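Fructose-1,6-bisphosphatase/inositol-1-monophosphatase (Thermotoga maritima, PDB 2P3N) hydrolyses inositol 1-phosphates, fructose 1,6-bisphosphate and several other phosphate esters, working as a magnesium-dependent homotetrameric phosphatase of broad specificity. Local coordinates at residues D36-T39 and E40-E44; E44-R47 and M48-E52; D51-R54 and K55-D59. All coordinates share one frame; numbering follows the deposited sequence.

Contact 1: residues D36-T39 and E40-E44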
loop_
_atom_site.group_PDB
_atom_site.type_symbol
_atom_site.label_atom_id
_atom_site.label_comp_id
_atom_site.label_asym_id
_atom_site.label_seq_id
_atom_site.Cartn_x
_atom_site.Cartn_y
_atom_site.Cartn_z
ATOM N N ASP A 36 -29.176 -9.054 0.833
ATOM C CA ASP A 36 -28.485 -9.964 1.734
ATOM C C ASP A 36 -27.936 -11.147 0.947
ATOM O O ASP A 36 -28.578 -12.194 0.835
ATOM C CB ASP A 36 -29.447 -10.444 2.817
ATOM C CG ASP A 36 -28.856 -11.526 3.668
ATOM O OD1 ASP A 36 -27.662 -11.408 4.017
ATOM O OD2 ASP A 36 -29.581 -12.487 3.994
ATOM N N ILE A 37 -26.731 -10.968 0.412
ATOM C CA ILE A 37 -26.087 -11.992 -0.403
ATOM C C ILE A 37 -24.848 -12.640 0.217
ATOM O O ILE A 37 -24.301 -12.182 1.223
ATOM C CB ILE A 37 -25.662 -11.410 -1.762
ATOM C CG1 ILE A 37 -24.696 -10.242 -1.527
ATOM C CG2 ILE A 37 -26.882 -10.964 -2.550
ATOM C CD1 ILE A 37 -23.946 -9.788 -2.761
ATOM N N VAL A 38 -24.413 -13.718 -0.416
ATOM C CA VAL A 38 -23.236 -14.441 0.016
ATOM C C VAL A 38 -22.619 -15.000 -1.262
ATOM O O VAL A 38 -23.318 -15.169 -2.279
ATOM C CB VAL A 38 -23.597 -15.602 0.996
ATOM C CG1 VAL A 38 -24.511 -16.618 0.305
ATOM C CG2 VAL A 38 -22.325 -16.282 1.502
ATOM N N THR A 39 -21.313 -15.263 -1.222
ATOM C CA THR A 39 -20.618 -15.814 -2.374
ATOM C C THR A 39 -19.832 -17.042 -1.950
ATOM O O THR A 39 -19.802 -17.395 -0.770
ATOM C CB THR A 39 -19.650 -14.774 -3.005
ATOM O OG1 THR A 39 -18.499 -14.593 -2.164
ATOM C CG2 THR A 39 -20.353 -13.446 -3.173
ATOM N N GLU A 40 -19.206 -17.692 -2.923
ATOM C CA GLU A 40 -18.405 -18.872 -2.657
ATOM C C GLU A 40 -17.096 -18.469 -1.974
ATOM O O GLU A 40 -16.438 -19.300 -1.334
ATOM C CB GLU A 40 -18.103 -19.612 -3.965
ATOM C CG GLU A 40 -17.404 -20.961 -3.777
ATOM C CD GLU A 40 -18.266 -21.978 -3.026
ATOM O OE1 GLU A 40 -17.712 -22.987 -2.520
ATOM O OE2 GLU A 40 -19.499 -21.770 -2.948
ATOM N N ILE A 41 -16.715 -17.197 -2.101
ATOM C CA ILE A 41 -15.480 -16.732 -1.472
ATOM C C ILE A 41 -15.719 -16.443 0.012
ATOM O O ILE A 41 -14.789 -16.516 0.816
ATOM C CB ILE A 41 -14.913 -15.486 -2.178
ATOM C CG1 ILE A 41 -14.617 -15.809 -3.640
ATOM C CG2 ILE A 41 -13.590 -15.093 -1.552
ATOM C CD1 ILE A 41 -15.821 -16.187 -4.447
ATOM N N ASP A 42 -16.962 -16.119 0.373
ATOM C CA ASP A 42 -17.305 -15.883 1.777
ATOM C C ASP A 42 -17.004 -17.207 2.494
ATOM O O ASP A 42 -16.374 -17.232 3.554
ATOM C CB ASP A 42 -18.803 -15.563 1.938
ATOM C CG ASP A 42 -19.189 -14.174 1.408
ATOM O OD1 ASP A 42 -19.488 -13.273 2.226
ATOM O OD2 ASP A 42 -19.202 -13.979 0.177
ATOM N N ARG A 43 -17.454 -18.304 1.879
ATOM C CA ARG A 43 -17.276 -19.660 2.414
ATOM C C ARG A 43 -15.837 -20.146 2.402
ATOM O O ARG A 43 -15.369 -20.767 3.346
ATOM C CB ARG A 43 -18.101 -20.667 1.616
ATOM C CG ARG A 43 -19.587 -20.443 1.612
ATOM C CD ARG A 43 -20.257 -21.575 0.842
ATOM N NE ARG A 43 -21.692 -21.366 0.666
ATOM C CZ ARG A 43 -22.222 -20.521 -0.209
ATOM N NH1 ARG A 43 -21.432 -19.805 -0.999
ATOM N NH2 ARG A 43 -23.540 -20.384 -0.288
ATOM N N GLU A 44 -15.149 -19.898 1.303
ATOM C CA GLU A 44 -13.771 -20.316 1.175
ATOM C C GLU A 44 -12.934 -19.581 2.218
ATOM O O GLU A 44 -12.028 -20.157 2.818
ATOM C CB GLU A 44 -13.303 -20.010 -0.246
ATOM C CG GLU A 44 -11.847 -20.258 -0.521
ATOM C CD GLU A 44 -11.534 -20.170 -1.999
ATOM O OE1 GLU A 44 -12.191 -19.375 -2.705
ATOM O OE2 GLU A 44 -10.627 -20.893 -2.451
#

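Contact 2: residues E44-R47 and M48-E52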
loop_
_atom_site.group_PDB
_atom_site.type_symbol
_atom_site.label_atom_id
_atom_site.label_comp_id
_atom_site.label_asym_id
_atom_site.label_seq_id
_atom_site.Cartn_x
_atom_site.Cartn_y
_atom_site.Cartn_z
ATOM N N GLU A 44 -15.149 -19.898 1.303
ATOM C CA GLU A 44 -13.771 -20.316 1.175
ATOM C C GLU A 44 -12.934 -19.581 2.218
ATOM O O GLU A 44 -12.028 -20.157 2.818
ATOM C CB GLU A 44 -13.303 -20.010 -0.246
ATOM C CG GLU A 44 -11.847 -20.258 -0.521
ATOM C CD GLU A 44 -11.534 -20.170 -1.999
ATOM O OE1 GLU A 44 -12.191 -19.375 -2.705
ATOM O OE2 GLU A 44 -10.627 -20.893 -2.451
ATOM N N ALA A 45 -13.260 -18.312 2.441
ATOM C CA ALA A 45 -12.549 -17.496 3.408
ATOM C C ALA A 45 -12.841 -18.011 4.805
ATOM O O ALA A 45 -11.959 -18.045 5.665
ATOM C CB ALA A 45 -12.985 -16.047 3.289
ATOM N N GLN A 46 -14.085 -18.421 5.020
ATOM C CA GLN A 46 -14.495 -18.936 6.312
ATOM C C GLN A 46 -13.850 -20.276 6.603
ATOM O O GLN A 46 -13.508 -20.566 7.754
ATOM C CB GLN A 46 -16.003 -19.097 6.365
ATOM C CG GLN A 46 -16.504 -19.322 7.776
ATOM C CD GLN A 46 -17.992 -19.532 7.828
ATOM O OE1 GLN A 46 -18.465 -20.668 7.784
ATOM N NE2 GLN A 46 -18.748 -18.434 7.903
ATOM N N ARG A 47 -13.697 -21.100 5.565
ATOM C CA ARG A 47 -13.080 -22.420 5.728
ATOM C C ARG A 47 -11.635 -22.206 6.122
ATOM O O ARG A 47 -11.133 -22.807 7.076
ATOM C CB ARG A 47 -13.115 -23.237 4.430
ATOM C CG ARG A 47 -14.496 -23.643 3.959
ATOM C CD ARG A 47 -14.400 -24.694 2.855
ATOM N NE ARG A 47 -15.659 -24.870 2.128
ATOM C CZ ARG A 47 -16.113 -24.028 1.201
ATOM N NH1 ARG A 47 -15.412 -22.947 0.883
ATOM N NH2 ARG A 47 -17.265 -24.269 0.586
ATOM N N MET A 48 -10.971 -21.338 5.371
ATOM C CA MET A 48 -9.581 -21.031 5.633
ATOM C C MET A 48 -9.395 -20.655 7.108
ATOM O O MET A 48 -8.509 -21.186 7.788
ATOM C CB MET A 48 -9.117 -19.902 4.709
ATOM C CG MET A 48 -7.608 -19.730 4.684
ATOM S SD MET A 48 -6.951 -18.906 3.210
ATOM C CE MET A 48 -6.471 -20.309 2.185
ATOM N N ILE A 49 -10.256 -19.768 7.607
ATOM C CA ILE A 49 -10.171 -19.319 8.993
ATOM C C ILE A 49 -10.534 -20.417 10.004
ATOM O O ILE A 49 -9.726 -20.776 10.863
ATOM C CB ILE A 49 -11.089 -18.081 9.241
ATOM C CG1 ILE A 49 -10.646 -16.900 8.370
ATOM C CG2 ILE A 49 -11.043 -17.676 10.714
ATOM C CD1 ILE A 49 -11.610 -15.706 8.413
ATOM N N VAL A 50 -11.756 -20.932 9.888
ATOM C CA VAL A 50 -12.269 -21.973 10.774
ATOM C C VAL A 50 -11.330 -23.150 10.933
ATOM O O VAL A 50 -11.226 -23.728 12.011
ATOM C CB VAL A 50 -13.596 -22.518 10.254
ATOM C CG1 VAL A 50 -13.939 -23.813 10.987
ATOM C CG2 VAL A 50 -14.693 -21.470 10.435
ATOM N N ASP A 51 -10.671 -23.516 9.844
ATOM C CA ASP A 51 -9.732 -24.623 9.855
ATOM C C ASP A 51 -8.507 -24.356 10.717
ATOM O O ASP A 51 -8.013 -25.265 11.388
ATOM C CB ASP A 51 -9.281 -24.933 8.435
ATOM C CG ASP A 51 -10.302 -25.720 7.667
ATOM O OD1 ASP A 51 -11.443 -25.840 8.165
ATOM O OD2 ASP A 51 -9.963 -26.215 6.568
ATOM N N GLU A 52 -8.000 -23.125 10.688
ATOM C CA GLU A 52 -6.823 -22.796 11.489
ATOM C C GLU A 52 -7.170 -22.718 12.964
ATOM O O GLU A 52 -6.366 -23.103 13.824
ATOM C CB GLU A 52 -6.205 -21.471 11.040
ATOM C CG GLU A 52 -5.243 -21.605 9.872
ATOM C CD GLU A 52 -3.955 -22.304 10.249
ATOM O OE1 GLU A 52 -3.086 -21.673 10.890
ATOM O OE2 GLU A 52 -3.822 -23.496 9.906
#

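Contact 3: residues D51-R54 and K55-D59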
loop_
_atom_site.group_PDB
_atom_site.type_symbol
_atom_site.label_atom_id
_atom_site.label_comp_id
_atom_site.label_asym_id
_atom_site.label_seq_id
_atom_site.Cartn_x
_atom_site.Cartn_y
_atom_site.Cartn_z
ATOM N N ASP A 51 -10.671 -23.516 9.844
ATOM C CA ASP A 51 -9.732 -24.623 9.855
ATOM C C ASP A 51 -8.507 -24.356 10.717
ATOM O O ASP A 51 -8.013 -25.265 11.388
ATOM C CB ASP A 51 -9.281 -24.933 8.435
ATOM C CG ASP A 51 -10.302 -25.720 7.667
ATOM O OD1 ASP A 51 -11.443 -25.840 8.165
ATOM O OD2 ASP A 51 -9.963 -26.215 6.568
ATOM N N GLU A 52 -8.000 -23.125 10.688
ATOM C CA GLU A 52 -6.823 -22.796 11.489
ATOM C C GLU A 52 -7.170 -22.718 12.964
ATOM O O GLU A 52 -6.366 -23.103 13.824
ATOM C CB GLU A 52 -6.205 -21.471 11.040
ATOM C CG GLU A 52 -5.243 -21.605 9.872
ATOM C CD GLU A 52 -3.955 -22.304 10.249
ATOM O OE1 GLU A 52 -3.086 -21.673 10.890
ATOM O OE2 GLU A 52 -3.822 -23.496 9.906
ATOM N N ILE A 53 -8.357 -22.203 13.259
ATOM C CA ILE A 53 -8.788 -22.112 14.633
ATOM C C ILE A 53 -8.979 -23.540 15.139
ATOM O O ILE A 53 -8.413 -23.925 16.165
ATOM C CB ILE A 53 -10.091 -21.319 14.749
ATOM C CG1 ILE A 53 -9.833 -19.853 14.393
ATOM C CG2 ILE A 53 -10.619 -21.414 16.154
ATOM C CD1 ILE A 53 -11.054 -18.975 14.494
ATOM N N ARG A 54 -9.750 -24.331 14.396
ATOM C CA ARG A 54 -10.007 -25.727 14.764
ATOM C C ARG A 54 -8.703 -26.495 14.984
ATOM O O ARG A 54 -8.646 -27.460 15.756
ATOM C CB ARG A 54 -10.831 -26.424 13.673
ATOM C CG ARG A 54 -12.295 -25.986 13.588
ATOM C CD ARG A 54 -13.191 -26.803 14.519
ATOM N NE ARG A 54 -14.583 -26.345 14.559
ATOM C CZ ARG A 54 -15.420 -26.346 13.522
ATOM N NH1 ARG A 54 -15.023 -26.781 12.334
ATOM N NH2 ARG A 54 -16.665 -25.917 13.683
ATOM N N LYS A 55 -7.652 -26.050 14.310
ATOM C CA LYS A 55 -6.358 -26.697 14.402
ATOM C C LYS A 55 -5.587 -26.334 15.661
ATOM O O LYS A 55 -5.025 -27.211 16.318
ATOM C CB LYS A 55 -5.534 -26.344 13.170
ATOM C CG LYS A 55 -4.114 -26.840 13.197
ATOM C CD LYS A 55 -3.431 -26.491 11.887
ATOM C CE LYS A 55 -1.988 -26.949 11.842
ATOM N NZ LYS A 55 -1.342 -26.460 10.580
ATOM N N PHE A 56 -5.565 -25.048 16.000
ATOM C CA PHE A 56 -4.826 -24.591 17.176
ATOM C C PHE A 56 -5.665 -24.454 18.436
ATOM O O PHE A 56 -5.135 -24.339 19.540
ATOM C CB PHE A 56 -4.123 -23.260 16.885
ATOM C CG PHE A 56 -3.003 -23.377 15.900
ATOM C CD1 PHE A 56 -3.252 -23.337 14.529
ATOM C CD2 PHE A 56 -1.700 -23.599 16.337
ATOM C CE1 PHE A 56 -2.216 -23.523 13.608
ATOM C CE2 PHE A 56 -0.659 -23.786 15.424
ATOM C CZ PHE A 56 -0.918 -23.748 14.063
ATOM N N PHE A 57 -6.978 -24.474 18.273
ATOM C CA PHE A 57 -7.873 -24.350 19.416
ATOM C C PHE A 57 -8.884 -25.490 19.347
ATOM O O PHE A 57 -10.100 -25.279 19.388
ATOM C CB PHE A 57 -8.532 -22.970 19.375
ATOM C CG PHE A 57 -7.537 -21.838 19.430
ATOM C CD1 PHE A 57 -7.120 -21.315 20.649
ATOM C CD2 PHE A 57 -6.968 -21.338 18.267
ATOM C CE1 PHE A 57 -6.149 -20.313 20.705
ATOM C CE2 PHE A 57 -6.000 -20.340 18.318
ATOM C CZ PHE A 57 -5.592 -19.829 19.535
ATOM N N PRO A 58 -8.366 -26.727 19.264
ATOM C CA PRO A 58 -9.091 -27.991 19.174
ATOM C C PRO A 58 -10.491 -28.064 19.770
ATOM O O PRO A 58 -11.462 -28.280 19.041
ATOM C CB PRO A 58 -8.129 -28.970 19.827
ATOM C CG PRO A 58 -6.835 -28.481 19.349
ATOM C CD PRO A 58 -6.945 -26.991 19.561
ATOM N N ASP A 59 -10.611 -27.892 21.079
ATOM C CA ASP A 59 -11.930 -28.000 21.687
ATOM C C ASP A 59 -12.557 -26.678 22.099
ATOM O O ASP A 59 -12.965 -26.496 23.248
ATOM C CB ASP A 59 -11.898 -28.985 22.880
ATOM C CG ASP A 59 -10.783 -28.680 23.884
ATOM O OD1 ASP A 59 -10.817 -27.591 24.502
ATOM O OD2 ASP A 59 -9.878 -29.533 24.059
#

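Contact 1: residues D36-T39 and E40-E44
With Thr39 OG1 tucked between its own backbone N and carbonyl carbon (chi1 73°), and Asp42 CG swung beside the Asp42 N (chi1 -72°), hydroxyl and carboxylate meet at the start of helix 40-56. The two residues form a capping box, with Thr39 as the N-cap. Thr39 OG1 accepts from Ile41 N at 3.2 Å, while Asp42 OD2 reaches back to take the Thr39 N-H, Thr39 N to Asp42 OD2 being 2.8 Å. The same carboxylate oxygen also receives the Thr39 hydroxyl, with only 2.5 Å between Thr39 OG1 and Asp42 OD2. The hydroxyl comes almost in line with the C-O bond, whereas the amide arrives from well above the carboxylate plane, 59° out of it. Two donors thus grip one buried oxygen and fix the rotation of the carboxylate. Its other oxygen, OD1, is hydrogen-bonded to Thr84, probably a substrate-binding residue, and a magnesium ion, bound by Glu65, Asp79 and Ile81, lies about 4 Å from the nearest atom of the Asp42 side chain. Threonine suits the cap because one small hydroxyl can accept from the helix and donate to the aspartate together.

Val38 adds an apolar wall, its CG2 resting 3.6 Å from Asp42 CB. Arg43, whose main partner is Glu29 in a salt bridge, crosses Val38 at about a right angle, Arg43 NH2 lying 3.9 Å from the methyl Val38 CG1.

Contact 2: residues E44-R47 and M48-E52
Ile49 folds its side chain back over the carbonyl of Ala45, one helical turn earlier. Ile49 CB stands 3.7 Å from Ala45 O. The next atom, Ile49 CG1, lies beside the Ile49 N (chi1 -62°) and comes closer, 3.2 Å from Ala45 O, while the tip, Ile49 CD1, passes 3.6 Å from Ala45 O. That oxygen is already hydrogen-bonded to Ile49 N, so the aliphatic branch shields a polar group that is satisfied. The side chain packs further against Val14 of helix 2-21 and Ile78 of strand 74-79, a setting that suits a long, apolar isoleucine.

This is the middle of an alpha-helix, held by successive i to i+4 bonds: Met48 N to Glu44 O, Ile49 N to Ala45 O, Val50 N to Gln46 O and Asp51 N to Arg47 O. The helix is amphipathic, with its buried side built from Ala45, Gln46, Ile49 and Val50. Small Ala45 lets Leu18 of helix 2-21 approach, and Gln46 runs alongside Val50, Gln46 CG lying 3.9 Å from Val50 CG2. Arg47 and Asp51 suit the exposed side. Asp51 CB sits 3.1 Å from Arg47 O, the oxygen that accepts the Asp51 N-H.

Contact 3: residues D51-R54 and K55-D59
Glu52 and Phe56 are joined first through the backbone, by a regular helical bond from Phe56 N to Glu52 O of 3.0 Å. Lys55 N, by contrast, is shared between Asp51 O and Glu52 O in two weak bonds. The last turn is closed by Phe57 N, which reaches Ile53 O at only 2.6 Å. Pro58 brings no N-H to this end; instead its CA-H leans on the carbonyl of Arg54, Pro58 CA lying 3.5 Å from Arg54 O.

Charge enters through Glu52, bent at its second torsion (chi2 -70°) and thereby turned alongside its two neighbours one turn on. Lys55 runs fully extended beside it, in a long salt bridge of 3.9 Å between Glu52 OE2 and Lys55 NZ. Lysine suits this exposed place, its methylene chain following the glutamate and its amine staying at the surface.

The Phe56 ring is met by oxygen at two points. Glu52 OE1 approaches Phe56 CE1 at 3.4 Å, carboxylate and ring planes standing 68° apart, while Glu52 O lies at the edge of the same ring, 3.2 Å from Phe56 CD1. With an alanine here in place of Glu52, Lys55 would probably be left without this countercharge and the Phe56 ring would be freer to turn.

Apolar packing falls to the buried pair, Ile53 CG2 lying 4.1 Å from Phe57 CB. The Phe57 ring goes on to meet Phe6 of helix 2-21 edge-to-face, and also touches Trp76 of strand 74-79. The helix ends where Phe57 leaves helical geometry ahead of a proline, and the Phe57 ring packs between helix 2-21 and the large mixed sheet of the inositol monophosphatase fold.

Overall arrangement
The contacts follow helix 40-56 from the strand that leads into it, through its middle, to its end, each overlapping the next. Contact 1 is the buried one and joins the short strand 37-38 to the helix beside the magnesium site; there a polar capping box does most of the joining. Contacts 2 and 3 are partly buried. Both rely on backbone bonds and turn apolar residues toward helix 2-21 and strands 61-64 and 74-79, but contact 3, furthest from the metal, adds aromatic rings and a long salt bridge of its own. Contacts 1 and 2 share Glu44 and are also linked by a weak, long ion pair between Glu40 and Arg47; contacts 2 and 3 share Asp51 and Glu52.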